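Local coordinates for protein glucosamine-6-phosphate deaminase (Thermotoga maritima, PDB 1J5X) that belongs to the SIS-domain family of alpha/beta proteins and is built round two parallel beta-sheets flanked by helices, at residues A[18-23]-A[195-200]; A[28-33]-A[167-172]; A[54-59]-A[126-131]; A[289-292]-A[298-301]; A[318-323]-A[328-333]. All coordinates share one frame; numbering follows the deposited sequence.

Contact 1: residues A[18-23]-A[195-200]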
# COMPACT_ATOMS: atom_id res chain seq x y z
N LYS A 18 1.08 13.74 -11.49
CA LYS A 18 2.27 14.37 -10.91
C LYS A 18 2.73 13.67 -9.62
O LYS A 18 3.93 13.40 -9.41
CB LYS A 18 2.02 15.85 -10.59
CG LYS A 18 3.21 16.57 -9.93
CD LYS A 18 3.15 16.62 -8.42
CE LYS A 18 4.31 17.44 -7.85
NZ LYS A 18 4.41 17.37 -6.37
N GLU A 19 1.78 13.42 -8.74
CA GLU A 19 2.12 12.76 -7.50
C GLU A 19 2.53 11.27 -7.73
O GLU A 19 3.38 10.77 -7.04
CB GLU A 19 0.92 12.93 -6.56
CG GLU A 19 0.82 14.46 -6.24
CD GLU A 19 -0.35 14.90 -5.36
OE1 GLU A 19 -1.32 14.16 -5.22
OE2 GLU A 19 -0.27 16.02 -4.84
N ILE A 20 1.98 10.58 -8.69
CA ILE A 20 2.48 9.20 -8.97
C ILE A 20 3.96 9.34 -9.42
O ILE A 20 4.89 8.65 -8.93
CB ILE A 20 1.67 8.55 -10.11
CG1 ILE A 20 0.22 8.38 -9.66
CG2 ILE A 20 2.29 7.21 -10.53
CD1 ILE A 20 -0.62 7.69 -10.73
N THR A 21 4.18 10.26 -10.35
CA THR A 21 5.52 10.50 -10.89
C THR A 21 6.53 10.94 -9.84
O THR A 21 7.73 10.71 -10.00
CB THR A 21 5.44 11.53 -12.06
OG1 THR A 21 4.55 11.01 -13.02
CG2 THR A 21 6.83 11.68 -12.74
N ASP A 22 6.04 11.52 -8.75
CA ASP A 22 6.93 11.95 -7.69
C ASP A 22 7.66 10.73 -7.05
O ASP A 22 8.64 10.93 -6.35
CB ASP A 22 6.20 12.68 -6.58
CG ASP A 22 5.86 14.14 -6.94
OD1 ASP A 22 6.49 14.66 -7.90
OD2 ASP A 22 4.99 14.75 -6.23
N GLN A 23 7.15 9.53 -7.26
CA GLN A 23 7.80 8.36 -6.68
C GLN A 23 9.10 8.14 -7.47
O GLN A 23 9.99 7.41 -7.05
CB GLN A 23 6.87 7.15 -6.74
CG GLN A 23 5.84 7.24 -5.61
CD GLN A 23 4.54 6.55 -5.95
OE1 GLN A 23 4.11 5.71 -5.05
NE2 GLN A 23 3.91 6.80 -7.01
N GLU A 195 14.13 4.09 -12.74
CA GLU A 195 14.12 3.07 -13.78
C GLU A 195 12.90 2.15 -13.60
O GLU A 195 12.25 1.75 -14.56
CB GLU A 195 15.43 2.24 -13.72
CG GLU A 195 15.44 1.00 -14.62
CD GLU A 195 16.82 0.32 -14.71
OE1 GLU A 195 17.71 0.63 -13.89
OE2 GLU A 195 16.99 -0.53 -15.60
N PHE A 196 12.60 1.82 -12.35
CA PHE A 196 11.45 0.93 -12.08
C PHE A 196 10.18 1.55 -12.65
O PHE A 196 9.36 0.87 -13.30
CB PHE A 196 11.26 0.74 -10.55
CG PHE A 196 10.09 -0.14 -10.18
CD1 PHE A 196 10.04 -1.48 -10.61
CD2 PHE A 196 9.04 0.34 -9.35
CE1 PHE A 196 8.98 -2.30 -10.22
CE2 PHE A 196 7.99 -0.51 -8.98
CZ PHE A 196 7.96 -1.79 -9.40
N PHE A 197 10.04 2.84 -12.40
CA PHE A 197 8.89 3.61 -12.86
C PHE A 197 8.81 3.62 -14.39
O PHE A 197 7.77 3.29 -14.99
CB PHE A 197 8.97 5.02 -12.30
CG PHE A 197 7.86 5.94 -12.80
CD1 PHE A 197 7.96 6.57 -14.04
CD2 PHE A 197 6.70 6.11 -12.04
CE1 PHE A 197 6.89 7.38 -14.54
CE2 PHE A 197 5.64 6.91 -12.52
CZ PHE A 197 5.73 7.54 -13.76
N ASP A 198 9.93 3.95 -15.04
CA ASP A 198 9.95 4.00 -16.49
C ASP A 198 9.67 2.65 -17.13
O ASP A 198 8.97 2.58 -18.11
CB ASP A 198 11.29 4.61 -17.01
CG ASP A 198 11.53 6.05 -16.52
OD1 ASP A 198 10.56 6.77 -16.18
OD2 ASP A 198 12.70 6.49 -16.49
N ILE A 199 10.22 1.56 -16.58
CA ILE A 199 9.94 0.25 -17.12
C ILE A 199 8.44 -0.04 -16.95
O ILE A 199 7.77 -0.60 -17.85
CB ILE A 199 10.77 -0.90 -16.38
CG1 ILE A 199 12.28 -0.76 -16.73
CG2 ILE A 199 10.21 -2.28 -16.76
CD1 ILE A 199 13.25 -1.65 -15.90
N SER A 200 7.93 0.29 -15.77
CA SER A 200 6.51 0.04 -15.45
C SER A 200 5.64 0.77 -16.48
O SER A 200 4.75 0.16 -17.10
CB SER A 200 6.17 0.53 -14.03
OG SER A 200 6.83 -0.27 -13.06

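Contact 2: residues A[28-33]-A[167-172]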
# COMPACT_ATOMS: atom_id res chain seq x y z
N LYS A 28 14.12 9.95 -3.65
CA LYS A 28 15.46 9.99 -3.08
C LYS A 28 15.64 11.15 -2.13
O LYS A 28 16.22 11.05 -1.04
CB LYS A 28 16.52 10.02 -4.19
CG LYS A 28 17.97 9.94 -3.65
CD LYS A 28 18.94 9.61 -4.79
CE LYS A 28 20.40 9.44 -4.33
NZ LYS A 28 21.13 10.74 -4.21
N LYS A 29 15.11 12.30 -2.53
CA LYS A 29 15.21 13.45 -1.66
C LYS A 29 14.48 13.23 -0.33
O LYS A 29 14.98 13.58 0.74
CB LYS A 29 14.59 14.67 -2.38
CG LYS A 29 14.54 15.94 -1.57
CD LYS A 29 14.01 17.06 -2.51
CE LYS A 29 14.00 18.44 -1.88
NZ LYS A 29 13.22 19.35 -2.77
N PHE A 30 13.28 12.67 -0.42
CA PHE A 30 12.49 12.41 0.75
C PHE A 30 13.26 11.39 1.60
O PHE A 30 13.37 11.52 2.82
CB PHE A 30 11.13 11.82 0.34
CG PHE A 30 10.39 11.17 1.47
CD1 PHE A 30 9.75 11.93 2.43
CD2 PHE A 30 10.38 9.75 1.59
CE1 PHE A 30 9.07 11.32 3.52
CE2 PHE A 30 9.72 9.12 2.67
CZ PHE A 30 9.06 9.90 3.64
N PHE A 31 13.76 10.35 0.94
CA PHE A 31 14.49 9.30 1.67
C PHE A 31 15.67 9.89 2.45
O PHE A 31 15.85 9.63 3.66
CB PHE A 31 15.00 8.26 0.66
CG PHE A 31 15.81 7.15 1.29
CD1 PHE A 31 15.22 6.26 2.20
CD2 PHE A 31 17.18 7.02 0.99
CE1 PHE A 31 15.97 5.24 2.80
CE2 PHE A 31 17.95 6.00 1.58
CZ PHE A 31 17.36 5.11 2.49
N GLU A 32 16.45 10.73 1.75
CA GLU A 32 17.66 11.27 2.35
C GLU A 32 17.43 12.35 3.36
O GLU A 32 18.14 12.46 4.34
CB GLU A 32 18.61 11.78 1.26
CG GLU A 32 19.02 10.68 0.26
CD GLU A 32 19.95 11.18 -0.84
OE1 GLU A 32 19.99 12.41 -1.07
OE2 GLU A 32 20.63 10.34 -1.48
N ASN A 33 16.39 13.15 3.14
CA ASN A 33 16.17 14.20 4.11
C ASN A 33 15.34 13.84 5.32
O ASN A 33 15.53 14.40 6.40
CB ASN A 33 15.61 15.41 3.38
CG ASN A 33 16.64 16.06 2.53
OD1 ASN A 33 17.38 16.99 3.12
ND2 ASN A 33 16.83 15.71 1.36
N ILE A 167 5.24 6.60 3.26
CA ILE A 167 5.05 6.32 4.67
C ILE A 167 5.50 4.83 4.88
O ILE A 167 6.15 4.52 5.87
CB ILE A 167 3.57 6.50 5.09
CG1 ILE A 167 3.23 8.04 5.09
CG2 ILE A 167 3.33 5.94 6.54
CD1 ILE A 167 1.74 8.30 5.15
N LEU A 168 5.16 3.99 3.93
CA LEU A 168 5.54 2.54 4.06
C LEU A 168 7.08 2.42 4.14
O LEU A 168 7.62 1.75 5.05
CB LEU A 168 4.94 1.76 2.89
CG LEU A 168 5.24 0.24 2.93
CD1 LEU A 168 4.82 -0.34 4.29
CD2 LEU A 168 4.57 -0.46 1.77
N LEU A 169 7.75 3.08 3.23
CA LEU A 169 9.22 3.07 3.24
C LEU A 169 9.72 3.53 4.58
O LEU A 169 10.62 2.91 5.20
CB LEU A 169 9.73 4.01 2.18
CG LEU A 169 11.19 4.44 2.32
CD1 LEU A 169 12.08 3.18 2.14
CD2 LEU A 169 11.52 5.41 1.19
N SER A 170 9.17 4.63 5.08
CA SER A 170 9.64 5.13 6.37
C SER A 170 9.47 4.17 7.55
O SER A 170 10.38 4.03 8.39
CB SER A 170 8.93 6.48 6.74
OG SER A 170 9.04 7.41 5.67
N LEU A 171 8.31 3.52 7.63
CA LEU A 171 8.04 2.65 8.75
C LEU A 171 8.81 1.34 8.57
O LEU A 171 9.20 0.80 9.56
CB LEU A 171 6.53 2.37 8.92
CG LEU A 171 5.68 3.64 9.14
CD1 LEU A 171 4.19 3.26 9.31
CD2 LEU A 171 6.21 4.37 10.32
N MSE A 172 9.01 0.86 7.33
CA MSE A 172 9.80 -0.40 7.18
C MSE A 172 11.22 -0.09 7.66
O MSE A 172 11.85 -0.83 8.43
CB MSE A 172 9.82 -0.81 5.73
CG MSE A 172 8.47 -1.30 5.29
SE MSE A 172 8.49 -1.84 3.41
CE MSE A 172 9.36 -3.59 3.59

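Contact 3: residues A[54-59]-A[126-131]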
# COMPACT_ATOMS: atom_id res chain seq x y z
N GLU A 54 2.36 -6.06 22.04
CA GLU A 54 1.47 -6.13 20.88
C GLU A 54 1.40 -4.74 20.25
O GLU A 54 1.31 -3.73 20.98
CB GLU A 54 0.08 -6.60 21.35
CG GLU A 54 -1.10 -6.21 20.48
CD GLU A 54 -2.46 -6.09 21.26
OE1 GLU A 54 -2.71 -5.12 22.06
OE2 GLU A 54 -3.30 -6.99 21.06
N VAL A 55 1.49 -4.67 18.93
CA VAL A 55 1.42 -3.36 18.30
C VAL A 55 0.30 -3.39 17.28
O VAL A 55 0.19 -4.33 16.48
CB VAL A 55 2.73 -2.95 17.67
CG1 VAL A 55 2.59 -1.55 16.98
CG2 VAL A 55 3.83 -2.94 18.78
N LEU A 56 -0.59 -2.40 17.38
CA LEU A 56 -1.71 -2.29 16.46
C LEU A 56 -1.42 -1.24 15.35
O LEU A 56 -0.66 -0.29 15.57
CB LEU A 56 -2.95 -1.80 17.20
CG LEU A 56 -3.33 -2.52 18.50
CD1 LEU A 56 -4.72 -1.99 18.96
CD2 LEU A 56 -3.40 -3.99 18.27
N PHE A 57 -2.02 -1.45 14.17
CA PHE A 57 -1.88 -0.56 13.02
C PHE A 57 -3.34 -0.32 12.64
O PHE A 57 -4.03 -1.25 12.27
CB PHE A 57 -1.08 -1.25 11.95
CG PHE A 57 0.35 -1.49 12.38
CD1 PHE A 57 0.69 -2.65 13.11
CD2 PHE A 57 1.31 -0.55 12.12
CE1 PHE A 57 2.02 -2.84 13.56
CE2 PHE A 57 2.64 -0.71 12.56
CZ PHE A 57 2.99 -1.87 13.28
N VAL A 58 -3.79 0.94 12.71
CA VAL A 58 -5.25 1.18 12.55
C VAL A 58 -5.49 2.27 11.51
O VAL A 58 -4.87 3.33 11.61
CB VAL A 58 -5.79 1.68 13.94
CG1 VAL A 58 -7.28 2.02 13.87
CG2 VAL A 58 -5.53 0.56 15.04
N GLY A 59 -6.38 2.04 10.55
CA GLY A 59 -6.59 3.09 9.55
C GLY A 59 -7.76 2.75 8.66
O GLY A 59 -8.36 1.71 8.86
N ARG A 126 -8.19 3.06 26.68
CA ARG A 126 -7.89 1.67 27.00
C ARG A 126 -6.39 1.44 27.27
O ARG A 126 -5.87 0.37 27.05
CB ARG A 126 -8.32 0.72 25.86
CG ARG A 126 -9.82 0.57 25.71
CD ARG A 126 -10.12 -0.72 24.92
NE ARG A 126 -11.48 -0.77 24.38
CZ ARG A 126 -12.02 -1.83 23.76
NH1 ARG A 126 -11.32 -2.95 23.59
NH2 ARG A 126 -13.27 -1.77 23.31
N ASN A 127 -5.69 2.46 27.73
CA ASN A 127 -4.27 2.29 28.05
C ASN A 127 -3.37 1.93 26.88
O ASN A 127 -2.36 1.23 27.05
CB ASN A 127 -4.10 1.24 29.18
CG ASN A 127 -2.64 1.18 29.74
OD1 ASN A 127 -2.15 -0.05 30.01
ND2 ASN A 127 -1.99 2.22 29.93
N HIS A 128 -3.71 2.37 25.69
CA HIS A 128 -2.80 2.15 24.56
C HIS A 128 -2.22 3.52 24.21
O HIS A 128 -2.96 4.50 24.15
CB HIS A 128 -3.56 1.59 23.36
CG HIS A 128 -3.83 0.13 23.46
ND1 HIS A 128 -4.63 -0.58 24.30
CD2 HIS A 128 -3.19 -0.80 22.67
CE1 HIS A 128 -4.44 -1.91 24.01
NE2 HIS A 128 -3.56 -2.02 23.02
N ARG A 129 -0.91 3.63 24.03
CA ARG A 129 -0.31 4.89 23.62
C ARG A 129 -0.43 4.95 22.08
O ARG A 129 -0.16 3.95 21.36
CB ARG A 129 1.14 4.97 24.06
CG ARG A 129 1.76 6.31 23.66
CD ARG A 129 3.13 6.54 24.23
NE ARG A 129 3.12 6.53 25.69
CZ ARG A 129 4.11 7.05 26.43
NH1 ARG A 129 5.17 7.62 25.82
NH2 ARG A 129 4.06 7.01 27.76
N THR A 130 -0.84 6.11 21.56
CA THR A 130 -1.03 6.25 20.13
C THR A 130 -0.03 7.09 19.38
O THR A 130 0.42 8.17 19.84
CB THR A 130 -2.46 6.80 19.81
OG1 THR A 130 -2.57 8.16 20.36
CG2 THR A 130 -3.55 5.93 20.49
N ILE A 131 0.32 6.60 18.20
CA ILE A 131 1.23 7.31 17.32
C ILE A 131 0.39 7.83 16.17
O ILE A 131 -0.28 7.06 15.49
CB ILE A 131 2.33 6.40 16.77
CG1 ILE A 131 3.28 5.99 17.93
CG2 ILE A 131 3.08 7.12 15.66
CD1 ILE A 131 4.07 4.71 17.55

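Contact 4: residues A[289-292]-A[298-301]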
# COMPACT_ATOMS: atom_id res chain seq x y z
N THR A 289 -4.69 -12.17 -19.14
CA THR A 289 -3.43 -11.56 -19.53
C THR A 289 -2.72 -11.50 -18.14
O THR A 289 -3.28 -10.98 -17.18
CB THR A 289 -3.64 -10.13 -19.98
OG1 THR A 289 -4.39 -10.12 -21.21
CG2 THR A 289 -2.34 -9.44 -20.16
N VAL A 290 -1.50 -12.02 -18.04
CA VAL A 290 -0.80 -11.99 -16.75
C VAL A 290 0.48 -11.24 -16.86
O VAL A 290 1.25 -11.41 -17.85
CB VAL A 290 -0.47 -13.38 -16.29
CG1 VAL A 290 0.28 -13.31 -14.92
CG2 VAL A 290 -1.76 -14.24 -16.25
N LEU A 291 0.69 -10.36 -15.88
CA LEU A 291 1.89 -9.54 -15.79
C LEU A 291 2.57 -9.83 -14.43
O LEU A 291 1.91 -9.81 -13.37
CB LEU A 291 1.51 -8.08 -15.90
CG LEU A 291 2.63 -7.07 -16.04
CD1 LEU A 291 2.16 -5.88 -16.92
CD2 LEU A 291 3.02 -6.59 -14.64
N GLU A 292 3.86 -10.16 -14.46
CA GLU A 292 4.56 -10.38 -13.20
C GLU A 292 5.42 -9.20 -12.80
O GLU A 292 6.18 -8.65 -13.62
CB GLU A 292 5.47 -11.61 -13.28
CG GLU A 292 4.76 -12.94 -13.32
CD GLU A 292 5.71 -14.07 -13.73
OE1 GLU A 292 5.86 -14.31 -14.95
OE2 GLU A 292 6.28 -14.73 -12.84
N ASP A 298 7.90 -9.52 -15.77
CA ASP A 298 7.76 -8.45 -16.74
C ASP A 298 8.28 -7.10 -16.31
O ASP A 298 8.71 -6.29 -17.15
CB ASP A 298 6.27 -8.32 -17.12
CG ASP A 298 5.71 -9.61 -17.64
OD1 ASP A 298 5.18 -10.44 -16.85
OD2 ASP A 298 5.83 -9.81 -18.88
N ILE A 299 8.20 -6.80 -15.02
CA ILE A 299 8.71 -5.54 -14.48
C ILE A 299 9.63 -5.96 -13.32
O ILE A 299 9.20 -6.24 -12.18
CB ILE A 299 7.56 -4.66 -13.91
CG1 ILE A 299 6.55 -4.28 -15.01
CG2 ILE A 299 8.12 -3.37 -13.35
CD1 ILE A 299 5.32 -3.43 -14.38
N PRO A 300 10.95 -5.99 -13.57
CA PRO A 300 11.91 -6.39 -12.56
C PRO A 300 12.02 -5.45 -11.40
O PRO A 300 12.01 -4.24 -11.57
CB PRO A 300 13.25 -6.44 -13.33
CG PRO A 300 12.84 -6.37 -14.79
CD PRO A 300 11.64 -5.46 -14.75
N VAL A 301 12.13 -6.06 -10.21
CA VAL A 301 12.38 -5.35 -8.97
C VAL A 301 12.66 -6.47 -7.96
O VAL A 301 12.15 -7.59 -8.16
CB VAL A 301 11.19 -4.50 -8.52
CG1 VAL A 301 9.93 -5.42 -8.26
CG2 VAL A 301 11.59 -3.71 -7.27

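Contact 5: residues A[318-323]-A[328-333]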
# COMPACT_ATOMS: atom_id res chain seq x y z
N LEU A 318 -1.28 1.59 -13.87
CA LEU A 318 -2.35 0.89 -14.56
C LEU A 318 -3.64 1.70 -14.35
O LEU A 318 -4.37 1.97 -15.31
CB LEU A 318 -2.55 -0.51 -13.97
CG LEU A 318 -3.75 -1.28 -14.56
CD1 LEU A 318 -3.57 -1.58 -16.10
CD2 LEU A 318 -3.83 -2.60 -13.83
N GLY A 319 -3.87 2.13 -13.11
CA GLY A 319 -5.11 2.85 -12.84
C GLY A 319 -5.18 4.11 -13.70
O GLY A 319 -6.23 4.43 -14.31
N TYR A 320 -4.07 4.85 -13.71
CA TYR A 320 -4.02 6.10 -14.46
C TYR A 320 -4.25 5.86 -15.96
O TYR A 320 -5.15 6.45 -16.59
CB TYR A 320 -2.69 6.79 -14.25
CG TYR A 320 -2.65 8.12 -14.97
CD1 TYR A 320 -2.28 8.21 -16.30
CD2 TYR A 320 -3.07 9.29 -14.31
CE1 TYR A 320 -2.32 9.43 -16.98
CE2 TYR A 320 -3.13 10.50 -14.98
CZ TYR A 320 -2.75 10.57 -16.30
OH TYR A 320 -2.86 11.81 -16.95
N GLN A 321 -3.47 4.97 -16.53
CA GLN A 321 -3.61 4.70 -17.94
C GLN A 321 -4.99 4.17 -18.28
O GLN A 321 -5.54 4.50 -19.35
CB GLN A 321 -2.50 3.72 -18.42
CG GLN A 321 -1.08 4.35 -18.32
CD GLN A 321 -0.01 3.52 -19.04
OE1 GLN A 321 -0.44 2.60 -19.89
NE2 GLN A 321 1.20 3.70 -18.80
N LYS A 322 -5.56 3.35 -17.40
CA LYS A 322 -6.88 2.80 -17.70
C LYS A 322 -7.93 3.89 -17.65
O LYS A 322 -8.92 3.82 -18.42
CB LYS A 322 -7.30 1.68 -16.71
CG LYS A 322 -8.74 1.15 -16.92
CD LYS A 322 -8.90 0.28 -18.18
CE LYS A 322 -10.38 -0.10 -18.37
NZ LYS A 322 -10.63 -1.04 -19.49
N ALA A 323 -7.77 4.86 -16.77
CA ALA A 323 -8.76 5.92 -16.70
C ALA A 323 -8.73 6.72 -18.02
O ALA A 323 -9.78 7.07 -18.59
CB ALA A 323 -8.47 6.82 -15.58
N ILE A 328 -11.88 9.03 -18.64
CA ILE A 328 -12.39 9.65 -17.43
C ILE A 328 -11.21 10.23 -16.71
O ILE A 328 -10.08 9.85 -17.00
CB ILE A 328 -13.11 8.66 -16.51
CG1 ILE A 328 -12.09 7.85 -15.72
CG2 ILE A 328 -14.03 7.73 -17.34
CD1 ILE A 328 -12.73 7.09 -14.60
N SER A 329 -11.45 11.13 -15.78
CA SER A 329 -10.36 11.75 -15.05
C SER A 329 -10.02 11.01 -13.78
O SER A 329 -10.88 10.88 -12.92
CB SER A 329 -10.71 13.14 -14.60
OG SER A 329 -9.65 13.72 -13.87
N PRO A 330 -8.77 10.55 -13.62
CA PRO A 330 -8.49 9.86 -12.36
C PRO A 330 -8.44 10.82 -11.19
O PRO A 330 -8.43 10.38 -10.05
CB PRO A 330 -7.13 9.19 -12.61
CG PRO A 330 -6.48 10.06 -13.65
CD PRO A 330 -7.67 10.39 -14.58
N ASP A 331 -8.40 12.13 -11.44
CA ASP A 331 -8.40 13.09 -10.33
C ASP A 331 -9.83 13.39 -9.78
O ASP A 331 -9.97 14.05 -8.79
CB ASP A 331 -7.80 14.43 -10.72
CG ASP A 331 -6.35 14.34 -11.17
OD1 ASP A 331 -5.45 14.55 -10.31
OD2 ASP A 331 -6.13 14.07 -12.38
N LYS A 332 -10.87 12.88 -10.45
CA LYS A 332 -12.26 13.14 -10.01
C LYS A 332 -13.04 11.86 -9.86
O LYS A 332 -14.04 11.63 -10.57
CB LYS A 332 -12.99 13.98 -11.07
CG LYS A 332 -12.23 15.19 -11.54
CD LYS A 332 -12.11 16.20 -10.42
CE LYS A 332 -11.83 17.61 -10.95
NZ LYS A 332 -11.91 18.60 -9.81
N PRO A 333 -12.63 11.00 -8.93
CA PRO A 333 -13.39 9.77 -8.79
C PRO A 333 -14.81 10.13 -8.30
O PRO A 333 -14.96 10.98 -7.44
CB PRO A 333 -12.63 8.98 -7.70
CG PRO A 333 -11.35 9.75 -7.50
CD PRO A 333 -11.66 11.18 -7.84

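Contact 1: residues A[18-23]-A[195-200]
Phe197 is the side chain that reaches from residues 195-200 to residues 18-23, and the apolar part of the contact rests on its ring. With CG anti to the backbone N (chi1 176°), the ring leaves its helix directly for the other one. Its far rim meets Ile20 and Thr21. The branch methyl CG2 of Ile20 comes in at the ring edge, near its plane, 3.9 Å from Phe197 CE2. The backbone of Thr21 lies alongside, its CA 3.9 Å from the same CE2. A large flat ring suits this place because it spans the gap between two helices that make no hydrogen bond between these segments.

The polar contacts lie round this patch. Thr21 OG1 sits 3.7 Å from Phe197 CZ, but its hydrogen bond goes to Leu17 O, one turn back on its own helix, so the hydroxyl is already satisfied where it lies near the ring. The amide of Gln23 folds back, and its NE2 donates almost straight (177°) to Ile20 O at 2.8 Å, on a carbonyl lone pair; Gln23 N uses the same oxygen.

Charged pairs lie to the side of the aromatic patch. Lys18 NZ bridges to the syn lone pair of Asp22 OD2 at 2.7 Å, and Lys162 is a second partner of that oxygen. Asp198-Lys24 and Gln23 O-Ser193 OG add polar links between the helices. This is helix-helix packing in which, between these segments, one aromatic ring makes the contact, joining helix 15-25 to helix 184-205 of this alpha/beta fold.

Contact 2: residues A[28-33]-A[167-172]
Phe30 meets Ser170 and Leu169, the ring of Phe31 reaches Leu169, and these two rings form the tight side of the contact. The Phe30 ring meets Ser170 edge-on: CZ comes within 3.2 Å of Ser170 OG, which lies near the ring plane. That hydroxyl is bonded to Met166 O one turn back, which explains how a polar atom is tolerated against a phenyl edge, and its small size lets the ring come close. Leu169 points at the other helix with CG anti to the backbone N (chi1 162°). Its methyl CD2 sits 3.9 Å from Phe31 CD1, the two side chains crossing at about a right angle, and reaches the edge of Phe30 more loosely, 4.4 Å from CE2. One leucine branch thus serves both rings.

The solvent side of residues 28-33 is polar. Lys28 NZ pairs with Glu32 OE2 at 2.8 Å, a bridge one turn long on an exposed flank. Asn33 ND2 donates to Lys29 O at 2.9 Å, while Asn33 N approaches that oxygen from the opposite face of its plane. Long charged chains suit this surface, just as the phenylalanines suit the buried one.

The axes of the two segments approach to 11.1 Å and cross at -31°, a spacing that bulky rings readily fill. Around them, helix 184-205 closes over Phe31 and Leu169 through Val190 and Phe186, Phe34 meets the Phe30 ring, and helix 162-179 also packs, through Ile167 and Leu168, on Leu66 of helix 62-78.

Contact 3: residues A[54-59]-A[126-131]
His128, which turns one edge to Glu54 across the contact, makes its shorter polar bond at home: ND1 donates to Arg126 O at 3.2 Å. The donor stands above the carbonyl plane, 54° out of it. Asn127, at positive phi, is the C' residue of a Schellman motif that ends helix 114-125 and delivers the chain to the strand.

The other ring nitrogen looks across. NE2 makes a weak hydrogen bond to Glu54 OE1, 3.4 Å long but fairly straight at 167°. The carboxylate oxygen lies at the ring edge, near its plane, although the carboxylate is itself turned 36° from the ring. Glu54 gets there by extension: CG is anti to the backbone N and the chain continues outstretched, and this length carries the carboxylate to the histidine. The nearby carboxylate would be expected to favour a protonated imidazole, though the bond is weak.

Leu56 supplies the apolar share. Its CD1 comes 4.2 Å from His128 CD2, the two side chains crossing at about a right angle, a loose touch suited to the carbon side of a histidine.

These strands are not neighbours; strand 102-107 runs between them in the parallel five-stranded sheet of the SIS domain, and the closest CA atoms, of Leu56 and His128, are 9.3 Å apart. Leu56 pairs through its backbone with Leu103 and Phe105 of the middle strand, while Leu123 of helix 114-125 packs on both Leu56 and His128.

Contact 4: residues A[289-292]-A[298-301]
Asp298 opens the second segment by gripping the chain near the end of the strand, at Glu292. Its OD1 accepts from Glu292 N at 2.7 Å in a bond that is practically straight (179°), met on the anti side of the carboxylate and 20° out of its plane. A short acid suits this spot: CG stands anti to the carbonyl carbon (chi1 -56°), which lays the carboxylate beside the strand, and CB packs 4.0 Å from Leu291 CG. Asp298 N adds only a weak bond to Glu292 O.

Ile299 follows with the sounder backbone link, its N reaching Glu292 O at 3.1 Å. Its apolar side chain suits the buried place: CD1 lies 3.9 Å from Leu291 CD2, and Phe196 of helix 184-205 packs on it too. Pro300 then turns away, its carbonyl bonded to Tyr192 OH.

Glu292 is thus held through both its N-H and its C=O. Glu292 OE1 and Asp298 OD1 stand 4.4 Å apart, yet Arg280 bridges to both, and Lys277 and Lys268 also pair with Glu292. The two carboxylates therefore probably stay ionised, their mutual repulsion offset by these lysine and arginine side chains.

Contact 5: residues A[318-323]-A[328-333]
Pro330 sets its ring against Tyr320 and Ala323, and CB, CG and CD each touch one of them. CB starts 4.0 Å from Ala323 CB. CG, at the tip, presses on the tyrosine, 3.6 Å from both Tyr320 CD2 and CE2, proline and aromatic ring crossing at a slant. CD, on the way back to the nitrogen, comes 3.8 Å from Ala323 CB. The ring carbons of the tyrosine offer apolar atoms for this, and CG anti to the backbone N (chi1 -177°) swings its ring to the proline side of the helix. Alanine suits the next turn because its single methyl admits the loop close to the helix.

That closeness shows in the backbone. Ile328 N donates to Ala323 O at 2.9 Å, nearly straight at 177°, holding the chain just after it leaves helix 313-326. Ile328 CG1 occupies the crowded position between N and the carbonyl carbon and lies 3.8 Å from Ala323 CB.

Residues 329-332 form a type I turn in which proline, its phi already restricted, takes the second place. Ser329 OG accepts from Asp331 N in an ST turn, and the carboxylate of Asp331 is hydrogen-bonded to Ser14 OG and Thr16 OG1. The contact therefore combines one strong backbone bond with a small apolar patch: the bond ties the departing chain to the last turns of the helix, and the rigid proline carries the packing against it.

How the contacts relate
Helix 184-205 is a shared support. Contact 1 touches contact 4 through it, Phe196 and Ser200 packing on Ile299, and helix 313-326 brings contact 5 up to contact 1, where Tyr320 meets Ile20; in both cases the centres are about 16 Å apart. Contact 2 uses the helices next in the chain, 27-35 after 15-25 and 162-179 before 184-205; its nearest atoms come within about 6 Å of contact 1 and about 5 Å of contact 3 without touching. Contact 3 lies in the five-stranded sheet, contact 4 at an outer strand of the four-stranded one, with centres about 36 Å apart on opposite sides of the chain's centre. Contacts 2 and 3 nest inside the loop closed by contact 1.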